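Local coordinates for protein ulvan Lyase-PL25 (Pseudoalteromonas sp. PLSV, PDB 5UAM) that cleaves ulvan, the sulfated cell-wall polysaccharide of green seaweeds, as a polysaccharide lyase of family 25 built on a beta-propeller, at residues I84-R89 with H135-H140; G117-Q122 with F161-Q166. All blocks are in the same frame, centred on the assembly; numbering follows the deposited sequence. Where two conformers were deposited one is given.

Contact 1: I84-R89 with H135-H140; sequences ISELGR and HGANKH
Glu86 reaches from the loop between strands 75-81 and 103-106 of this beta-propeller to the segment that leads into strand 139-143, and its carboxylate accepts the direct hydrogen bond of the contact. The donor is Ala137 N, 2.8 Å from Glu86 OE1, with a nearly straight N-H...O angle of 167°; the N-H meets the oxygen from above the carboxylate plane, 53° out of it. Because the chain is extended beyond CG (chi2 175°), the carboxylate is carried across to the Ala137 backbone.

Water extends the polar link at two points. One water accepts from Glu86 N and donates to Ala137 O. Another joins Glu86 OE2 to Lys139 NZ, whose direct separation of 4.3 Å is too long for a salt bridge, although the opposite charges probably still attract. Within the loop, Ser85 OG accepts from Leu87 N in an ST turn.

Van der Waals contacts complete the interface. The Lys139 chain crosses that of Glu86 at about a right angle, with Lys139 CE 4.1 Å from Glu86 CG, and Lys139 CD comes 3.6 Å from Ile84 O. The polar end of His135 is turned to Asp97, which takes the hydrogen bond from NE2, while Leu87 CD2 meets the His135 ring obliquely. Leu87 CD2 also packs 3.8 Å from Gly136 CA, where a CB would have no room.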
# COMPACT_ATOMS: atom_id res chain seq x y z
N ILE A 84 18.26 -7.72 -3.41
CA ILE A 84 18.59 -8.57 -2.27
C ILE A 84 18.22 -7.83 -1.00
O ILE A 84 18.85 -6.82 -0.65
CB ILE A 84 20.07 -8.99 -2.27
CG1 ILE A 84 20.38 -9.80 -3.54
CG2 ILE A 84 20.42 -9.77 -1.00
CD1 ILE A 84 21.84 -10.14 -3.71
N SER A 85 17.21 -8.33 -0.30
CA SER A 85 16.71 -7.70 0.90
C SER A 85 17.41 -8.19 2.16
O SER A 85 17.56 -9.40 2.38
CB SER A 85 15.22 -7.99 1.07
OG SER A 85 14.77 -7.44 2.30
N GLU A 86 17.77 -7.25 3.04
CA GLU A 86 18.29 -7.63 4.35
C GLU A 86 17.23 -8.33 5.20
O GLU A 86 17.58 -9.07 6.13
CB GLU A 86 18.79 -6.37 5.10
CG GLU A 86 19.94 -5.70 4.42
CD GLU A 86 20.36 -4.40 5.08
OE1 GLU A 86 19.66 -3.91 6.00
OE2 GLU A 86 21.42 -3.87 4.70
N LEU A 87 15.95 -8.09 4.92
CA LEU A 87 14.91 -8.61 5.78
C LEU A 87 14.81 -10.12 5.72
O LEU A 87 14.34 -10.72 6.68
CB LEU A 87 13.57 -7.97 5.45
CG LEU A 87 13.49 -6.47 5.73
CD1 LEU A 87 12.16 -5.96 5.22
CD2 LEU A 87 13.68 -6.17 7.22
N GLY A 88 15.25 -10.74 4.64
CA GLY A 88 15.22 -12.20 4.57
C GLY A 88 16.46 -12.89 5.09
O GLY A 88 16.56 -14.12 5.00
N ARG A 89 17.39 -12.15 5.68
CA ARG A 89 18.69 -12.66 6.07
C ARG A 89 19.01 -12.28 7.51
O ARG A 89 20.17 -12.13 7.89
CB ARG A 89 19.75 -12.19 5.08
CG ARG A 89 19.48 -12.78 3.69
CD ARG A 89 20.24 -12.11 2.56
NE ARG A 89 19.97 -12.79 1.31
CZ ARG A 89 18.89 -12.60 0.55
NH1 ARG A 89 17.95 -11.72 0.90
NH2 ARG A 89 18.75 -13.30 -0.57
N HIS A 135 14.91 -2.62 11.62
CA HIS A 135 15.92 -3.34 10.84
C HIS A 135 15.59 -3.26 9.37
O HIS A 135 14.45 -3.00 8.98
CB HIS A 135 16.12 -4.79 11.28
CG HIS A 135 14.86 -5.58 11.38
ND1 HIS A 135 14.56 -6.34 12.49
CD2 HIS A 135 13.83 -5.75 10.52
CE1 HIS A 135 13.40 -6.95 12.30
NE2 HIS A 135 12.94 -6.61 11.12
N GLY A 136 16.61 -3.47 8.54
CA GLY A 136 16.41 -3.54 7.11
C GLY A 136 16.50 -2.18 6.46
O GLY A 136 15.60 -1.35 6.58
N ALA A 137 17.59 -1.98 5.72
CA ALA A 137 17.79 -0.75 4.96
C ALA A 137 16.88 -0.72 3.75
O ALA A 137 16.81 -1.69 2.97
CB ALA A 137 19.24 -0.67 4.50
N ASN A 138 16.21 0.40 3.57
CA ASN A 138 15.37 0.62 2.40
C ASN A 138 16.24 0.79 1.16
O ASN A 138 17.26 1.49 1.18
CB ASN A 138 14.48 1.84 2.62
CG ASN A 138 13.14 1.75 1.91
OD1 ASN A 138 12.56 0.66 1.72
ND2 ASN A 138 12.62 2.92 1.52
N LYS A 139 15.82 0.17 0.06
CA LYS A 139 16.66 -0.03 -1.12
C LYS A 139 15.92 0.34 -2.39
O LYS A 139 14.69 0.44 -2.43
CB LYS A 139 17.15 -1.47 -1.21
CG LYS A 139 18.17 -1.82 -0.15
CD LYS A 139 18.43 -3.33 -0.09
CE LYS A 139 19.49 -3.66 0.93
NZ LYS A 139 20.85 -3.23 0.45
N HIS A 140 16.70 0.52 -3.46
CA HIS A 140 16.16 0.98 -4.73
C HIS A 140 16.97 0.30 -5.82
O HIS A 140 18.19 0.51 -5.91
CB HIS A 140 16.29 2.50 -4.81
CG HIS A 140 15.92 3.11 -6.12
ND1 HIS A 140 16.31 4.39 -6.47
CD2 HIS A 140 15.20 2.64 -7.16
CE1 HIS A 140 15.84 4.68 -7.67
NE2 HIS A 140 15.16 3.63 -8.11
O HOH W 1 16.89 -4.49 3.00
O HOH W 2 22.50 -4.60 2.40

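Contact 2: G117-Q122 with F161-Q166. With PO4 (phosphate ion), chain E.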
# COMPACT_ATOMS: atom_id res chain seq x y z
N GLY A 117 12.71 -3.61 0.60
CA GLY A 117 13.70 -4.05 1.56
C GLY A 117 13.70 -3.37 2.92
O GLY A 117 14.36 -3.87 3.83
N GLY A 118 13.03 -2.24 3.09
CA GLY A 118 13.18 -1.45 4.30
C GLY A 118 12.16 -1.76 5.38
O GLY A 118 10.96 -1.87 5.11
N HIS A 119 12.64 -1.84 6.62
CA HIS A 119 11.76 -1.74 7.78
C HIS A 119 12.35 -0.78 8.79
O HIS A 119 12.39 -1.03 10.00
CB HIS A 119 11.43 -3.10 8.39
CG HIS A 119 10.26 -3.08 9.31
ND1 HIS A 119 9.81 -4.21 9.95
CD2 HIS A 119 9.41 -2.08 9.67
CE1 HIS A 119 8.76 -3.92 10.69
NE2 HIS A 119 8.48 -2.63 10.53
N GLY A 120 12.81 0.36 8.26
CA GLY A 120 13.23 1.49 9.09
C GLY A 120 14.73 1.63 9.28
O GLY A 120 15.17 2.51 10.04
N GLY A 121 15.54 0.80 8.63
CA GLY A 121 16.97 0.85 8.82
C GLY A 121 17.40 0.37 10.20
O GLY A 121 16.61 -0.15 10.99
N GLN A 122 18.68 0.56 10.49
CA GLN A 122 19.24 0.14 11.75
C GLN A 122 20.45 1.01 12.05
O GLN A 122 20.84 1.86 11.24
CB GLN A 122 19.61 -1.35 11.72
CG GLN A 122 20.59 -1.73 10.63
CD GLN A 122 19.97 -2.54 9.52
OE1 GLN A 122 19.29 -3.56 9.76
NE2 GLN A 122 20.20 -2.12 8.28
N PHE A 161 16.61 4.69 5.97
CA PHE A 161 15.62 4.72 7.06
C PHE A 161 14.26 4.92 6.43
O PHE A 161 13.71 6.03 6.36
CB PHE A 161 15.93 5.86 8.02
CG PHE A 161 17.30 5.81 8.58
CD1 PHE A 161 17.68 4.77 9.40
CD2 PHE A 161 18.23 6.79 8.27
CE1 PHE A 161 18.96 4.70 9.91
CE2 PHE A 161 19.51 6.73 8.76
CZ PHE A 161 19.87 5.68 9.59
N GLY A 162 13.68 3.82 5.96
CA GLY A 162 12.40 3.88 5.28
C GLY A 162 11.57 2.62 5.47
O GLY A 162 12.10 1.51 5.55
N THR A 163 10.26 2.80 5.58
CA THR A 163 9.26 1.74 5.55
C THR A 163 8.09 2.28 4.74
O THR A 163 7.75 3.46 4.83
CB THR A 163 8.68 1.40 6.97
OG1 THR A 163 9.70 1.28 7.98
CG2 THR A 163 7.91 0.09 6.94
N TYR A 164 7.42 1.40 3.99
CA TYR A 164 6.13 1.69 3.34
C TYR A 164 6.26 2.57 2.10
O TYR A 164 5.62 3.63 1.99
CB TYR A 164 5.10 2.26 4.32
CG TYR A 164 4.77 1.40 5.50
CD1 TYR A 164 4.29 0.11 5.33
CD2 TYR A 164 4.93 1.87 6.79
CE1 TYR A 164 3.95 -0.64 6.42
CE2 TYR A 164 4.61 1.12 7.88
CZ TYR A 164 4.12 -0.13 7.70
OH TYR A 164 3.78 -0.89 8.79
N ASN A 165 7.02 2.09 1.12
CA ASN A 165 7.29 2.84 -0.09
C ASN A 165 6.07 2.98 -0.98
O ASN A 165 5.39 2.00 -1.30
CB ASN A 165 8.34 2.12 -0.92
CG ASN A 165 9.64 2.03 -0.22
OD1 ASN A 165 10.16 3.02 0.29
ND2 ASN A 165 10.23 0.83 -0.23
N GLN A 166 5.84 4.20 -1.44
CA GLN A 166 4.72 4.53 -2.31
C GLN A 166 5.27 5.48 -3.35
O GLN A 166 5.76 6.55 -3.01
CB GLN A 166 3.61 5.15 -1.47
CG GLN A 166 3.22 4.24 -0.34
CD GLN A 166 2.20 4.80 0.56
OE1 GLN A 166 1.13 5.21 0.11
NE2 GLN A 166 2.47 4.74 1.85
P PO4 E . 5.07 -1.33 11.82
O1 PO4 E . 5.00 -1.71 13.29
O2 PO4 E . 4.40 -0.04 11.58
O3 PO4 E . 4.35 -2.44 11.09
O4 PO4 E . 6.55 -1.23 11.44
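Gly120 and Gly162 join two loop segments on the substrate-binding side of the beta-propeller: 117-122 comes after strand 112-116, whereas the other segment, residues 161 to 166, runs into strand 165-169. The one direct hydrogen bond between the segments runs from Gly120 N to Gly162 O, 3.0 Å, with an N-H...O angle of 145° and the donor 60° out of the carbonyl plane. Gly118 CA adds a CA-H...O contact to the same Gly162 O. Lack of a CB lets Gly118 come up to Gly162 O and Gly121 to Phe161 CD1.

Among the van der Waals contacts, the edge of the Phe161 ring faces Gly120 O, 3.4 Å from Phe161 CD1 and near the ring plane. This buried carbonyl oxygen has no hydrogen-bond partner in the model. Thr163 CG2 lies 3.8 Å from His119 CD2, and the same methyl sits over the centre of one face of the Tyr164 ring, 3.4 Å above its plane. Thr163 OG1 is at the His119 ring edge and is hydrogen-bonded to Gly182 O.

The catalytic and substrate-binding groups converge on a phosphate ion, probably from the crystallisation liquor. Tyr164 is the proton acceptor and His119 a substrate-binding residue, as assigned for a near-identical protein. Tyr164 OH lies 2.8 Å from phosphate O3. His99, Arg180, His184 and Tyr222 hydrogen-bond the ion, and so does His119: its NE2 donates to phosphate O4 at 2.6 Å, with an N-H...O angle of 171°.

Contacts 1 and 2 have centres 8 Å apart, and their segments alternate along the chain. Two side-chain hydrogen bonds probably join them: Gln122 NE2 lies 2.9 Å from Glu86 OE1, and Asn138 ND2 lies 2.8 Å from Asn165 OD1. Gln122 OE1 also accepts from Gly136 N, while His135 O packs 3.1 Å from His119 CB. Contact 2 borders the catalytic pocket directly; contact 1 adjoins it, with the Leu87 side chain about 4 Å from that of His119 and about 5 Å from that of His99, the assigned proton donor (nearest atoms). Asp97 is shared by the two contacts, since the OD2 that serves His135 also accepts from His119 ND1.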